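Local coordinates for heme-binding protein A (Haemophilus parasuis 29755, PDB 3TPA) that probably binds glutathione as a family 5 extracellular solute-binding protein, presumably delivering it for uptake, at residues N30-S35 with Y119-W124; V53-G56 with R60-I63; F101-D106 with H112-G117; E267-A272 with N500-T505; Y410-R415 with P419-F424. The protein carries 1 engineered substitution. All coordinates share one frame; numbering follows the deposited sequence.

How the contacts relate
Along the chain, contact 1 opens first and holds contacts 2 and 3 nested in its loop; contact 4 follows and encloses contact 5. Contacts 4 and 5, centres about 12 Å apart, share a mixed sheet in which strands 261-276 and 407-413 are neighbours, joined by backbone bonds. The centres of contacts 1 and 3 are about 13 Å apart, and the two touch through Tyr119 and Phe122, beside helix 94-105. Contact 2 stands apart on an antiparallel sheet, at least 22 Å from the other centres. Contact 1 touches both 4 and 5, through Tyr504 and Arg415, so the three form a connected region near the middle of the chain, consistent with the seam between lobes.

Contact 1: N30-S35 with Y119-W124; sequences NDFNAS and YFYFNW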
# COMPACT_ATOMS: atom_id res chain seq x y z
N ASN A 30 0.39 -9.89 0.09
CA ASN A 30 -0.68 -10.89 0.05
C ASN A 30 -0.68 -11.92 1.20
O ASN A 30 -1.73 -12.43 1.54
CB ASN A 30 -0.74 -11.58 -1.32
CG ASN A 30 -1.29 -10.65 -2.41
OD1 ASN A 30 -0.53 -10.07 -3.18
ND2 ASN A 30 -2.61 -10.51 -2.45
N ASP A 31 0.49 -12.19 1.80
CA ASP A 31 0.60 -13.08 2.99
C ASP A 31 -0.13 -12.54 4.21
O ASP A 31 -0.50 -13.28 5.10
CB ASP A 31 2.08 -13.26 3.41
CG ASP A 31 2.85 -14.19 2.49
OD1 ASP A 31 2.23 -14.89 1.68
OD2 ASP A 31 4.10 -14.24 2.60
N PHE A 32 -0.26 -11.23 4.28
CA PHE A 32 -0.92 -10.55 5.39
C PHE A 32 -2.35 -11.03 5.57
O PHE A 32 -2.85 -11.15 6.68
CB PHE A 32 -0.90 -9.04 5.18
CG PHE A 32 0.46 -8.40 5.36
CD1 PHE A 32 1.36 -8.89 6.28
CD2 PHE A 32 0.81 -7.28 4.62
CE1 PHE A 32 2.63 -8.27 6.45
CE2 PHE A 32 2.06 -6.65 4.79
CZ PHE A 32 2.97 -7.16 5.70
N ASN A 33 -3.02 -11.32 4.46
CA ASN A 33 -4.41 -11.75 4.51
C ASN A 33 -4.57 -13.06 5.29
O ASN A 33 -5.62 -13.33 5.89
CB ASN A 33 -4.95 -11.93 3.08
CG ASN A 33 -5.20 -10.60 2.41
OD1 ASN A 33 -5.58 -9.64 3.06
ND2 ASN A 33 -4.96 -10.54 1.09
N ALA A 34 -3.53 -13.89 5.26
CA ALA A 34 -3.52 -15.18 5.97
C ALA A 34 -3.03 -15.08 7.41
O ALA A 34 -3.17 -16.03 8.17
CB ALA A 34 -2.66 -16.18 5.21
N SER A 35 -2.44 -13.95 7.80
CA SER A 35 -1.93 -13.81 9.17
C SER A 35 -2.46 -12.58 9.91
O SER A 35 -3.45 -12.65 10.63
CB SER A 35 -0.40 -13.83 9.17
OG SER A 35 0.13 -12.81 8.35
N TYR A 119 13.14 -7.61 7.81
CA TYR A 119 12.08 -6.72 8.24
C TYR A 119 11.79 -5.70 7.16
O TYR A 119 12.04 -4.50 7.31
CB TYR A 119 12.41 -6.13 9.61
CG TYR A 119 12.67 -7.28 10.55
CD1 TYR A 119 11.60 -8.00 11.10
CD2 TYR A 119 13.97 -7.70 10.85
CE1 TYR A 119 11.82 -9.09 11.93
CE2 TYR A 119 14.19 -8.80 11.68
CZ TYR A 119 13.11 -9.49 12.22
OH TYR A 119 13.30 -10.57 13.05
N PHE A 120 11.26 -6.22 6.05
CA PHE A 120 11.01 -5.44 4.86
C PHE A 120 10.24 -4.17 5.15
O PHE A 120 10.56 -3.12 4.64
CB PHE A 120 10.21 -6.25 3.83
CG PHE A 120 10.94 -7.42 3.26
CD1 PHE A 120 11.98 -7.23 2.36
CD2 PHE A 120 10.58 -8.71 3.61
CE1 PHE A 120 12.65 -8.31 1.83
CE2 PHE A 120 11.24 -9.79 3.09
CZ PHE A 120 12.28 -9.59 2.20
N TYR A 121 9.17 -4.27 5.93
CA TYR A 121 8.30 -3.13 6.12
C TYR A 121 8.90 -2.14 7.12
O TYR A 121 8.84 -0.93 6.93
CB TYR A 121 6.88 -3.57 6.51
CG TYR A 121 5.96 -3.73 5.32
CD1 TYR A 121 5.84 -4.93 4.66
CD2 TYR A 121 5.20 -2.66 4.87
CE1 TYR A 121 5.00 -5.07 3.57
CE2 TYR A 121 4.35 -2.79 3.78
CZ TYR A 121 4.26 -4.00 3.14
OH TYR A 121 3.42 -4.14 2.05
N PHE A 122 9.51 -2.66 8.18
CA PHE A 122 10.20 -1.78 9.13
C PHE A 122 11.11 -0.80 8.36
O PHE A 122 11.13 0.40 8.64
CB PHE A 122 11.00 -2.62 10.12
CG PHE A 122 11.53 -1.84 11.29
CD1 PHE A 122 10.74 -1.59 12.41
CD2 PHE A 122 12.83 -1.37 11.29
CE1 PHE A 122 11.24 -0.88 13.50
CE2 PHE A 122 13.34 -0.64 12.39
CZ PHE A 122 12.54 -0.40 13.48
N ASN A 123 11.85 -1.33 7.39
CA ASN A 123 12.77 -0.52 6.58
C ASN A 123 12.07 0.32 5.51
O ASN A 123 12.41 1.48 5.30
CB ASN A 123 13.84 -1.41 5.93
CG ASN A 123 14.85 -1.92 6.94
OD1 ASN A 123 15.75 -1.18 7.36
ND2 ASN A 123 14.69 -3.16 7.37
N TRP A 124 11.08 -0.26 4.85
CA TRP A 124 10.34 0.48 3.83
C TRP A 124 9.68 1.73 4.41
O TRP A 124 9.60 2.76 3.74
CB TRP A 124 9.31 -0.40 3.14
CG TRP A 124 9.92 -1.45 2.26
CD1 TRP A 124 11.13 -1.39 1.63
CD2 TRP A 124 9.37 -2.73 1.93
NE1 TRP A 124 11.36 -2.54 0.91
CE2 TRP A 124 10.30 -3.39 1.08
CE3 TRP A 124 8.18 -3.39 2.26
CZ2 TRP A 124 10.07 -4.65 0.57
CZ3 TRP A 124 7.96 -4.66 1.75
CH2 TRP A 124 8.90 -5.27 0.91
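Phe32 and Tyr121 bring segments 30-35 and 119-124 together through their aromatic rings alone. From CB of Phe32 the ring sets off toward helix 120-124, with CG anti to the carbonyl carbon and beside the backbone N (chi1 -72°). On the way out, CD2 packs near the hydroxyl of Tyr504. Farther along, CE2 lies 3.6 Å from Tyr121 CE1 and also meets CZ and OH of the same tyrosine. At the tip, CZ sits 3.6 Å from Tyr121 CE1 and 3.8 Å from Tyr121 CD1. Tyr121 therefore meets the rim of the Phe32 ring close to its plane; the two planes make an angle of 56° and their centroids are 5.3 Å apart, an oblique pairing. The meeting joins the loop between strand 9-14 and helix 36-39 to the start of a short helix, and its central place in this family 5 fold is consistent with a position near the cleft between the lobes. Tyr119 is the N-cap residue of that helix: its carbonyl O takes the backbone N-H of Asn123 and, from above the carbonyl plane, Asn123 ND2 at 3.0 Å. Within the helix, Trp124 CE3 lies over the centre of one face of the Tyr121 ring, 3.6 Å above its plane.

Contact 2: V53-G56 with R60-I63; sequences VEPG and RWEI
Arg60 NH1 gives Glu62 OE2 a practically straight hydrogen bond of 3.0 Å (179° at the hydrogen), part of a salt bridge beside Trp61, whose indole crosses to Val53 and Pro55. All of these residues belong to strand 53-63, a single strand of an antiparallel sheet that is interrupted midway and hairpins with strand 44-46 before it and strand 69-74 after it. The interruption turns the chain, so that the halves 53-55 and 60-63 run at 121° to each other with axes 7.9 Å apart. The carboxylate of Glu62 is met from above its plane, whereas OE2 lies in the guanidinium plane of Arg60; Tyr73 serves both, by a cation-pi contact with Arg60 and a hydrogen bond to Glu62 OE1. No hydrogen bond spans the two segments, and the indole fills the bend. Its CG sits between the backbone N and the carbonyl carbon of Trp61 (chi1 66°), which carries the six-membered ring toward segment 53-56. Ile154 and Val44 also touch both Val53 and Trp61. Val53 CG2 approaches Trp61 CZ2 obliquely at 4.1 Å, while Pro55 comes in at the indole edge, its CG 3.8 Å from Trp61 CZ3.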
# COMPACT_ATOMS: atom_id res chain seq x y z
N VAL A 53 -7.27 5.99 11.62
CA VAL A 53 -7.12 4.93 12.61
C VAL A 53 -8.12 5.08 13.76
O VAL A 53 -8.68 6.15 13.97
CB VAL A 53 -5.66 4.85 13.15
CG1 VAL A 53 -4.67 4.64 12.00
CG2 VAL A 53 -5.29 6.10 13.94
N GLU A 54 -8.34 4.00 14.51
CA GLU A 54 -9.17 4.02 15.71
C GLU A 54 -8.47 3.12 16.72
O GLU A 54 -7.54 2.43 16.34
CB GLU A 54 -10.59 3.50 15.41
CG GLU A 54 -10.62 2.03 15.02
CD GLU A 54 -11.98 1.59 14.53
OE1 GLU A 54 -12.96 2.35 14.70
OE2 GLU A 54 -12.08 0.49 13.97
N PRO A 55 -8.91 3.13 17.99
CA PRO A 55 -8.26 2.28 19.01
C PRO A 55 -8.21 0.78 18.67
O PRO A 55 -9.18 0.23 18.17
CB PRO A 55 -9.13 2.49 20.25
CG PRO A 55 -9.59 3.92 20.09
CD PRO A 55 -9.85 4.09 18.60
N GLY A 56 -7.07 0.16 18.94
CA GLY A 56 -6.90 -1.28 18.78
C GLY A 56 -6.51 -1.91 20.11
O GLY A 56 -7.29 -1.90 21.06
N ARG A 60 -6.43 3.84 24.16
CA ARG A 60 -6.27 5.24 23.81
C ARG A 60 -4.80 5.61 23.71
O ARG A 60 -3.93 4.83 24.11
CB ARG A 60 -7.00 6.14 24.82
CG ARG A 60 -6.43 6.11 26.21
CD ARG A 60 -7.08 7.18 27.11
NE ARG A 60 -6.30 7.32 28.33
CZ ARG A 60 -5.41 8.29 28.55
NH1 ARG A 60 -5.21 9.22 27.63
NH2 ARG A 60 -4.74 8.32 29.69
N TRP A 61 -4.52 6.78 23.15
CA TRP A 61 -3.14 7.24 23.02
C TRP A 61 -3.06 8.75 23.07
O TRP A 61 -4.04 9.45 22.79
CB TRP A 61 -2.49 6.71 21.73
CG TRP A 61 -3.10 7.23 20.46
CD1 TRP A 61 -2.64 8.26 19.69
CD2 TRP A 61 -4.29 6.76 19.81
NE1 TRP A 61 -3.46 8.45 18.60
CE2 TRP A 61 -4.48 7.54 18.66
CE3 TRP A 61 -5.21 5.75 20.11
CZ2 TRP A 61 -5.56 7.35 17.81
CZ3 TRP A 61 -6.27 5.56 19.26
CH2 TRP A 61 -6.44 6.35 18.13
N GLU A 62 -1.88 9.25 23.44
CA GLU A 62 -1.61 10.67 23.51
C GLU A 62 -0.34 10.99 22.73
O GLU A 62 0.60 10.19 22.70
CB GLU A 62 -1.41 11.09 24.97
CG GLU A 62 -2.60 10.81 25.87
CD GLU A 62 -2.29 11.07 27.33
OE1 GLU A 62 -1.11 10.96 27.72
OE2 GLU A 62 -3.23 11.38 28.09
N ILE A 63 -0.32 12.15 22.09
CA ILE A 63 0.87 12.60 21.39
C ILE A 63 1.30 13.93 21.99
O ILE A 63 0.49 14.85 22.11
CB ILE A 63 0.63 12.73 19.88
CG1 ILE A 63 0.19 11.39 19.30
CG2 ILE A 63 1.91 13.22 19.18
CD1 ILE A 63 -0.53 11.47 17.95

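Contact 3: F101-D106 with H112-G117; sequences FQRQAD and HNVSAG
His112 ND1 donates a short hydrogen bond of 2.7 Å to Arg103 O, in the carbonyl plane, with an angle of 146° at the hydrogen. The imidazole presents its edge to the last turn of helix 94-105: beside ND1, its CE1 lies 3.2 Å from Gln104 O, close to the ring plane. A second link runs the opposite way, from helix to loop. Arg103 reaches along segment 112-117 with CG anti to the backbone N (chi1 177°) and the chain extended from CG to NE, which carries NH2 to Val114 O. That bond is weak, 3.2 Å long with only 132° at the hydrogen, although the oxygen does lie at the guanidinium edge. NH2 also packs 4.0 Å from Val114 CB.

Stronger partners hold the arginine in the next shell. Its NH1 forms a salt bridge with Asp183 OD1, and the other oxygen of that carboxylate, OD2, is hydrogen-bonded to Ser115 OG, so Asp183 ties both segments together; NE bonds to Tyr111 O. The hydroxyl of Tyr119 holds His112 O, and the two rings meet. The whole is a helix end whose following loop folds back on it, with a histidine N-H bonded to a carbonyl of the last turn.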
# COMPACT_ATOMS: atom_id res chain seq x y z
N PHE A 101 8.08 -4.76 18.48
CA PHE A 101 8.86 -3.69 17.87
C PHE A 101 10.35 -4.01 17.88
O PHE A 101 11.04 -3.85 16.87
CB PHE A 101 8.63 -2.36 18.61
CG PHE A 101 7.40 -1.63 18.16
CD1 PHE A 101 7.51 -0.52 17.35
CD2 PHE A 101 6.14 -2.08 18.51
CE1 PHE A 101 6.38 0.16 16.93
CE2 PHE A 101 5.01 -1.41 18.08
CZ PHE A 101 5.12 -0.30 17.29
N GLN A 102 10.84 -4.46 19.03
CA GLN A 102 12.28 -4.59 19.21
C GLN A 102 12.90 -5.76 18.43
O GLN A 102 14.04 -5.69 18.03
CB GLN A 102 12.65 -4.62 20.70
CG GLN A 102 12.49 -3.25 21.41
CD GLN A 102 13.23 -2.15 20.71
OE1 GLN A 102 12.64 -1.20 20.21
NE2 GLN A 102 14.55 -2.26 20.67
N ARG A 103 12.14 -6.83 18.21
CA ARG A 103 12.63 -7.93 17.38
C ARG A 103 13.14 -7.33 16.08
O ARG A 103 14.18 -7.73 15.54
CB ARG A 103 11.52 -8.94 17.08
CG ARG A 103 11.97 -10.05 16.15
CD ARG A 103 10.81 -10.88 15.59
NE ARG A 103 11.34 -11.95 14.75
CZ ARG A 103 10.63 -12.96 14.27
NH1 ARG A 103 9.33 -13.06 14.54
NH2 ARG A 103 11.23 -13.87 13.53
N GLN A 104 12.41 -6.31 15.62
CA GLN A 104 12.68 -5.67 14.36
C GLN A 104 13.78 -4.61 14.44
O GLN A 104 14.68 -4.61 13.63
CB GLN A 104 11.39 -5.05 13.80
CG GLN A 104 10.23 -6.08 13.75
CD GLN A 104 9.06 -5.61 12.93
OE1 GLN A 104 9.22 -5.15 11.80
NE2 GLN A 104 7.86 -5.75 13.48
N ALA A 105 13.70 -3.73 15.44
CA ALA A 105 14.57 -2.55 15.50
C ALA A 105 15.96 -2.80 16.07
O ALA A 105 16.90 -2.06 15.79
CB ALA A 105 13.91 -1.44 16.29
N ASP A 106 16.07 -3.82 16.91
CA ASP A 106 17.30 -4.12 17.62
C ASP A 106 17.98 -5.30 16.96
O ASP A 106 17.52 -6.42 17.09
CB ASP A 106 16.96 -4.45 19.08
CG ASP A 106 18.18 -4.86 19.90
OD1 ASP A 106 19.30 -4.87 19.35
OD2 ASP A 106 18.00 -5.18 21.10
N HIS A 112 15.74 -11.52 16.38
CA HIS A 112 16.00 -10.72 15.18
C HIS A 112 16.34 -11.55 13.93
O HIS A 112 15.99 -11.18 12.82
CB HIS A 112 17.10 -9.68 15.43
CG HIS A 112 17.27 -8.69 14.32
ND1 HIS A 112 16.49 -7.55 14.21
CD2 HIS A 112 18.12 -8.66 13.27
CE1 HIS A 112 16.87 -6.86 13.15
NE2 HIS A 112 17.85 -7.51 12.55
N ASN A 113 17.05 -12.67 14.13
CA ASN A 113 17.44 -13.56 13.03
C ASN A 113 16.72 -14.89 13.04
O ASN A 113 17.07 -15.81 12.31
CB ASN A 113 18.94 -13.83 13.06
CG ASN A 113 19.74 -12.60 12.73
OD1 ASN A 113 19.43 -11.89 11.78
ND2 ASN A 113 20.78 -12.34 13.52
N VAL A 114 15.73 -15.00 13.90
CA VAL A 114 14.92 -16.20 13.92
C VAL A 114 14.17 -16.24 12.59
O VAL A 114 13.72 -15.21 12.09
CB VAL A 114 13.99 -16.22 15.14
CG1 VAL A 114 12.92 -17.26 14.99
CG2 VAL A 114 14.81 -16.48 16.39
N SER A 115 14.11 -17.43 12.00
CA SER A 115 13.52 -17.62 10.68
C SER A 115 14.29 -16.91 9.59
O SER A 115 13.76 -16.70 8.50
CB SER A 115 12.06 -17.16 10.67
OG SER A 115 11.25 -18.03 11.45
N ALA A 116 15.53 -16.53 9.87
CA ALA A 116 16.31 -15.83 8.86
C ALA A 116 15.48 -14.65 8.39
O ALA A 116 15.50 -14.28 7.22
CB ALA A 116 16.65 -16.76 7.70
N GLY A 117 14.74 -14.07 9.33
CA GLY A 117 13.77 -13.03 9.02
C GLY A 117 14.38 -11.73 8.52
O GLY A 117 15.48 -11.35 8.92

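Contact 4: E267-A272 with N500-T505; sequences EGLNLA and NPFGYT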
# COMPACT_ATOMS: atom_id res chain seq x y z
N GLU A 267 -10.54 2.68 -6.09
CA GLU A 267 -9.22 3.05 -6.61
C GLU A 267 -8.13 2.58 -5.67
O GLU A 267 -8.29 2.60 -4.46
CB GLU A 267 -9.16 4.58 -6.81
CG GLU A 267 -10.25 5.07 -7.78
CD GLU A 267 -10.24 6.57 -7.95
OE1 GLU A 267 -10.02 7.28 -6.96
OE2 GLU A 267 -10.46 7.04 -9.08
N GLY A 268 -7.03 2.12 -6.25
CA GLY A 268 -5.88 1.71 -5.47
C GLY A 268 -5.15 2.96 -5.03
O GLY A 268 -5.30 4.01 -5.64
N LEU A 269 -4.37 2.85 -3.96
CA LEU A 269 -3.55 3.97 -3.48
C LEU A 269 -2.23 3.95 -4.23
O LEU A 269 -1.18 3.66 -3.65
CB LEU A 269 -3.32 3.85 -1.98
CG LEU A 269 -4.62 3.68 -1.17
CD1 LEU A 269 -4.32 3.41 0.30
CD2 LEU A 269 -5.55 4.88 -1.32
N ASN A 270 -2.29 4.25 -5.52
CA ASN A 270 -1.13 4.14 -6.41
C ASN A 270 -1.26 5.18 -7.51
O ASN A 270 -2.26 5.88 -7.60
CB ASN A 270 -0.97 2.71 -6.98
CG ASN A 270 -2.13 2.25 -7.85
OD1 ASN A 270 -2.82 3.05 -8.46
ND2 ASN A 270 -2.34 0.94 -7.92
N LEU A 271 -0.22 5.31 -8.32
CA LEU A 271 -0.21 6.26 -9.44
C LEU A 271 0.67 5.73 -10.54
O LEU A 271 1.81 5.32 -10.29
CB LEU A 271 0.34 7.62 -9.00
CG LEU A 271 0.49 8.70 -10.11
CD1 LEU A 271 -0.88 9.08 -10.67
CD2 LEU A 271 1.24 9.97 -9.60
N ALA A 272 0.14 5.70 -11.75
CA ALA A 272 0.94 5.36 -12.92
C ALA A 272 1.16 6.68 -13.61
O ALA A 272 0.22 7.45 -13.77
CB ALA A 272 0.18 4.41 -13.83
N ASN A 500 -11.00 -2.73 1.70
CA ASN A 500 -9.95 -2.04 2.42
C ASN A 500 -9.10 -1.25 1.41
O ASN A 500 -8.67 -1.81 0.41
CB ASN A 500 -9.11 -3.08 3.18
CG ASN A 500 -7.89 -2.49 3.87
OD1 ASN A 500 -7.32 -1.50 3.43
ND2 ASN A 500 -7.48 -3.13 4.96
N PRO A 501 -8.84 0.04 1.68
CA PRO A 501 -8.08 0.88 0.73
C PRO A 501 -6.72 0.28 0.37
O PRO A 501 -6.21 0.46 -0.74
CB PRO A 501 -7.89 2.19 1.50
CG PRO A 501 -8.94 2.21 2.54
CD PRO A 501 -9.15 0.76 2.92
N PHE A 502 -6.13 -0.45 1.31
CA PHE A 502 -4.80 -1.05 1.09
C PHE A 502 -4.87 -2.37 0.32
O PHE A 502 -3.84 -2.91 -0.08
CB PHE A 502 -4.07 -1.21 2.42
CG PHE A 502 -3.93 0.09 3.16
CD1 PHE A 502 -2.98 1.01 2.76
CD2 PHE A 502 -4.76 0.40 4.22
CE1 PHE A 502 -2.84 2.23 3.42
CE2 PHE A 502 -4.63 1.61 4.90
CZ PHE A 502 -3.68 2.54 4.49
N GLY A 503 -6.08 -2.86 0.11
CA GLY A 503 -6.32 -4.07 -0.67
C GLY A 503 -6.50 -5.34 0.15
O GLY A 503 -6.81 -6.40 -0.40
N TYR A 504 -6.33 -5.25 1.47
CA TYR A 504 -6.41 -6.48 2.28
C TYR A 504 -7.83 -6.95 2.48
O TYR A 504 -8.78 -6.18 2.29
CB TYR A 504 -5.70 -6.29 3.62
CG TYR A 504 -4.28 -5.84 3.42
CD1 TYR A 504 -3.38 -6.63 2.72
CD2 TYR A 504 -3.85 -4.59 3.90
CE1 TYR A 504 -2.08 -6.20 2.50
CE2 TYR A 504 -2.55 -4.17 3.70
CZ TYR A 504 -1.67 -4.97 3.00
OH TYR A 504 -0.39 -4.52 2.81
N THR A 505 -7.98 -8.21 2.88
CA THR A 505 -9.31 -8.78 3.11
C THR A 505 -9.47 -9.26 4.57
O THR A 505 -8.92 -10.28 4.96
CB THR A 505 -9.55 -10.00 2.19
OG1 THR A 505 -8.50 -10.95 2.39
CG2 THR A 505 -9.57 -9.60 0.70
O HOH W 1 -7.76 0.37 -2.97
O HOH W 2 -4.28 0.40 -2.52
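A type I beta turn, Asn500 to Gly503, presses its two central residues, Pro501 and Phe502, against Leu269 at the break in strand 261-276, near the middle of the chain and probably at the seam between lobes. Leu269 is itself the centre of an inverse gamma turn, and its side chain points toward the beta turn. CD1 of Leu269 comes within 3.6 Å of Phe502 CE1, approaching the ring obliquely, and its CG rests 3.6 Å from Pro501 O. The phenyl group starts away from Leu269, but the torsion that sets CG anti to the carbonyl carbon (chi1 -57°) brings CD1 and CE1 back to the leucine methyl. Pro501 CB also meets this methyl, at 4.0 Å from Leu269 CD1.

An Asx turn stiffens the loop from within: Phe502 N donates to Asn500 OD1 at 2.6 Å, the donor tilted 28° from the amide carbonyl plane. Polar linkage across the contact is left to two waters. One donates to Glu267 O and Pro501 O, 2.7 Å from each oxygen; the other accepts from Leu269 N at 2.8 Å and donates to Pro501 O at 2.6 Å. Pro501 O is thus gripped twice by solvent, and the segments share hydrophobic packing plus water-bridged backbone groups and no direct hydrogen bond, so the polar link between them runs through the two waters, with the apolar packing beside it.

Contact 5: Y410-R415 with P419-F424; sequences YGWTSR and PDNFLF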
# COMPACT_ATOMS: atom_id res chain seq x y z
N TYR A 410 6.33 4.83 -15.32
CA TYR A 410 6.62 4.46 -13.95
C TYR A 410 5.34 4.39 -13.14
O TYR A 410 4.27 4.84 -13.58
CB TYR A 410 7.59 5.48 -13.33
CG TYR A 410 8.88 5.65 -14.13
CD1 TYR A 410 9.86 4.65 -14.12
CD2 TYR A 410 9.10 6.78 -14.91
CE1 TYR A 410 11.04 4.79 -14.85
CE2 TYR A 410 10.28 6.94 -15.63
CZ TYR A 410 11.24 5.94 -15.60
OH TYR A 410 12.41 6.08 -16.32
N GLY A 411 5.44 3.81 -11.95
CA GLY A 411 4.32 3.73 -11.05
C GLY A 411 4.79 3.83 -9.61
O GLY A 411 5.94 3.53 -9.30
N TRP A 412 3.90 4.28 -8.74
CA TRP A 412 4.21 4.32 -7.32
C TRP A 412 3.01 3.81 -6.52
O TRP A 412 1.87 4.11 -6.86
CB TRP A 412 4.55 5.75 -6.88
CG TRP A 412 4.73 5.90 -5.39
CD1 TRP A 412 3.81 6.40 -4.49
CD2 TRP A 412 5.88 5.53 -4.63
NE1 TRP A 412 4.33 6.36 -3.22
CE2 TRP A 412 5.60 5.83 -3.28
CE3 TRP A 412 7.12 4.97 -4.96
CZ2 TRP A 412 6.52 5.60 -2.26
CZ3 TRP A 412 8.04 4.74 -3.95
CH2 TRP A 412 7.73 5.06 -2.61
N THR A 413 3.29 3.05 -5.47
CA THR A 413 2.25 2.59 -4.55
C THR A 413 2.57 3.07 -3.15
O THR A 413 3.67 2.87 -2.65
CB THR A 413 2.15 1.05 -4.54
OG1 THR A 413 1.72 0.60 -5.82
CG2 THR A 413 1.16 0.58 -3.47
N SER A 414 1.60 3.72 -2.51
CA SER A 414 1.75 4.16 -1.13
C SER A 414 1.37 3.03 -0.18
O SER A 414 0.32 2.41 -0.34
CB SER A 414 0.86 5.36 -0.87
OG SER A 414 0.89 5.72 0.51
N ARG A 415 2.19 2.78 0.83
CA ARG A 415 1.92 1.69 1.76
C ARG A 415 1.09 2.10 2.97
O ARG A 415 0.43 1.26 3.56
CB ARG A 415 3.21 1.00 2.21
CG ARG A 415 4.07 0.52 1.07
CD ARG A 415 5.41 0.03 1.59
NE ARG A 415 6.47 0.13 0.59
CZ ARG A 415 7.28 1.17 0.48
NH1 ARG A 415 7.17 2.20 1.30
NH2 ARG A 415 8.21 1.17 -0.46
N PRO A 419 -0.72 11.41 2.27
CA PRO A 419 -0.17 12.26 1.20
C PRO A 419 1.34 12.41 1.28
O PRO A 419 1.99 12.50 0.24
CB PRO A 419 -0.86 13.62 1.42
CG PRO A 419 -1.41 13.57 2.83
CD PRO A 419 -1.75 12.11 3.05
N ASP A 420 1.90 12.42 2.49
CA ASP A 420 3.35 12.46 2.67
C ASP A 420 4.05 11.29 1.99
O ASP A 420 5.14 11.42 1.47
CB ASP A 420 3.73 12.47 4.15
CG ASP A 420 5.25 12.35 4.37
OD1 ASP A 420 5.94 13.39 4.34
OD2 ASP A 420 5.76 11.23 4.54
N ASN A 421 3.39 10.14 1.98
CA ASN A 421 3.98 8.91 1.44
C ASN A 421 3.72 8.77 -0.06
O ASN A 421 4.01 7.73 -0.64
CB ASN A 421 3.46 7.70 2.23
CG ASN A 421 4.06 6.38 1.77
OD1 ASN A 421 3.34 5.48 1.36
ND2 ASN A 421 5.38 6.27 1.86
N PHE A 422 3.17 9.81 -0.68
CA PHE A 422 3.20 9.97 -2.14
C PHE A 422 4.23 11.06 -2.47
O PHE A 422 5.19 10.83 -3.19
CB PHE A 422 1.84 10.45 -2.70
CG PHE A 422 0.77 9.38 -2.76
CD1 PHE A 422 0.57 8.65 -3.92
CD2 PHE A 422 -0.05 9.15 -1.67
CE1 PHE A 422 -0.43 7.67 -4.00
CE2 PHE A 422 -1.06 8.15 -1.74
CZ PHE A 422 -1.24 7.42 -2.90
N LEU A 423 4.01 12.25 -1.92
CA LEU A 423 4.75 13.45 -2.34
C LEU A 423 6.22 13.51 -1.92
O LEU A 423 7.07 13.99 -2.66
CB LEU A 423 4.05 14.70 -1.84
CG LEU A 423 2.59 14.87 -2.29
CD1 LEU A 423 2.02 16.07 -1.59
CD2 LEU A 423 2.49 15.05 -3.79
N PHE A 424 6.53 13.02 -0.73
CA PHE A 424 7.93 13.03 -0.30
C PHE A 424 8.78 12.01 -1.09
O PHE A 424 9.86 12.35 -1.58
CB PHE A 424 8.05 12.82 1.23
CG PHE A 424 9.43 13.06 1.77
CD1 PHE A 424 9.85 14.34 2.14
CD2 PHE A 424 10.31 12.01 1.89
CE1 PHE A 424 11.13 14.56 2.63
CE2 PHE A 424 11.59 12.22 2.39
CZ PHE A 424 12.01 13.49 2.75
O HOH W 3 4.94 3.26 -0.16
O HOH W 4 7.82 4.59 2.48
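Hydrogen bonds from the end of strand 407-413 and the loop beyond it converge on Asn421, near the beginning of helix 420-427. Its OD1 accepts from Ser414 OG at 2.6 Å and from Arg415 N at 3.0 Å, the latter nearly along the C=O axis. A water that also donates to Thr413 O adds a third donor, 3.1 Å from Asn421 OD1. The backbone takes part too: Trp412 NE1 gives a 2.9 Å bond to Asn421 O, in the carbonyl plane. The amide is carried to this place with CG anti to the backbone N (chi1 -178°). Ser414 OG has a second partner in Gly417 N, in the short link between strand and helix.

Aromatic and apolar contacts flank these bonds. The five-membered ring of Trp412 turns its edge to the face of Phe422 in an offset edge-to-face pair, centroids 5.8 Å apart and planes at 65°. Ser414 CB lies over a face of the same phenyl ring, a CH-pi contact 3.8 Å from its centroid.

Three donors satisfy the OD1 of this buried side chain and, with the Trp412 N-H on the backbone carbonyl of the same residue, would hold the amide in one orientation.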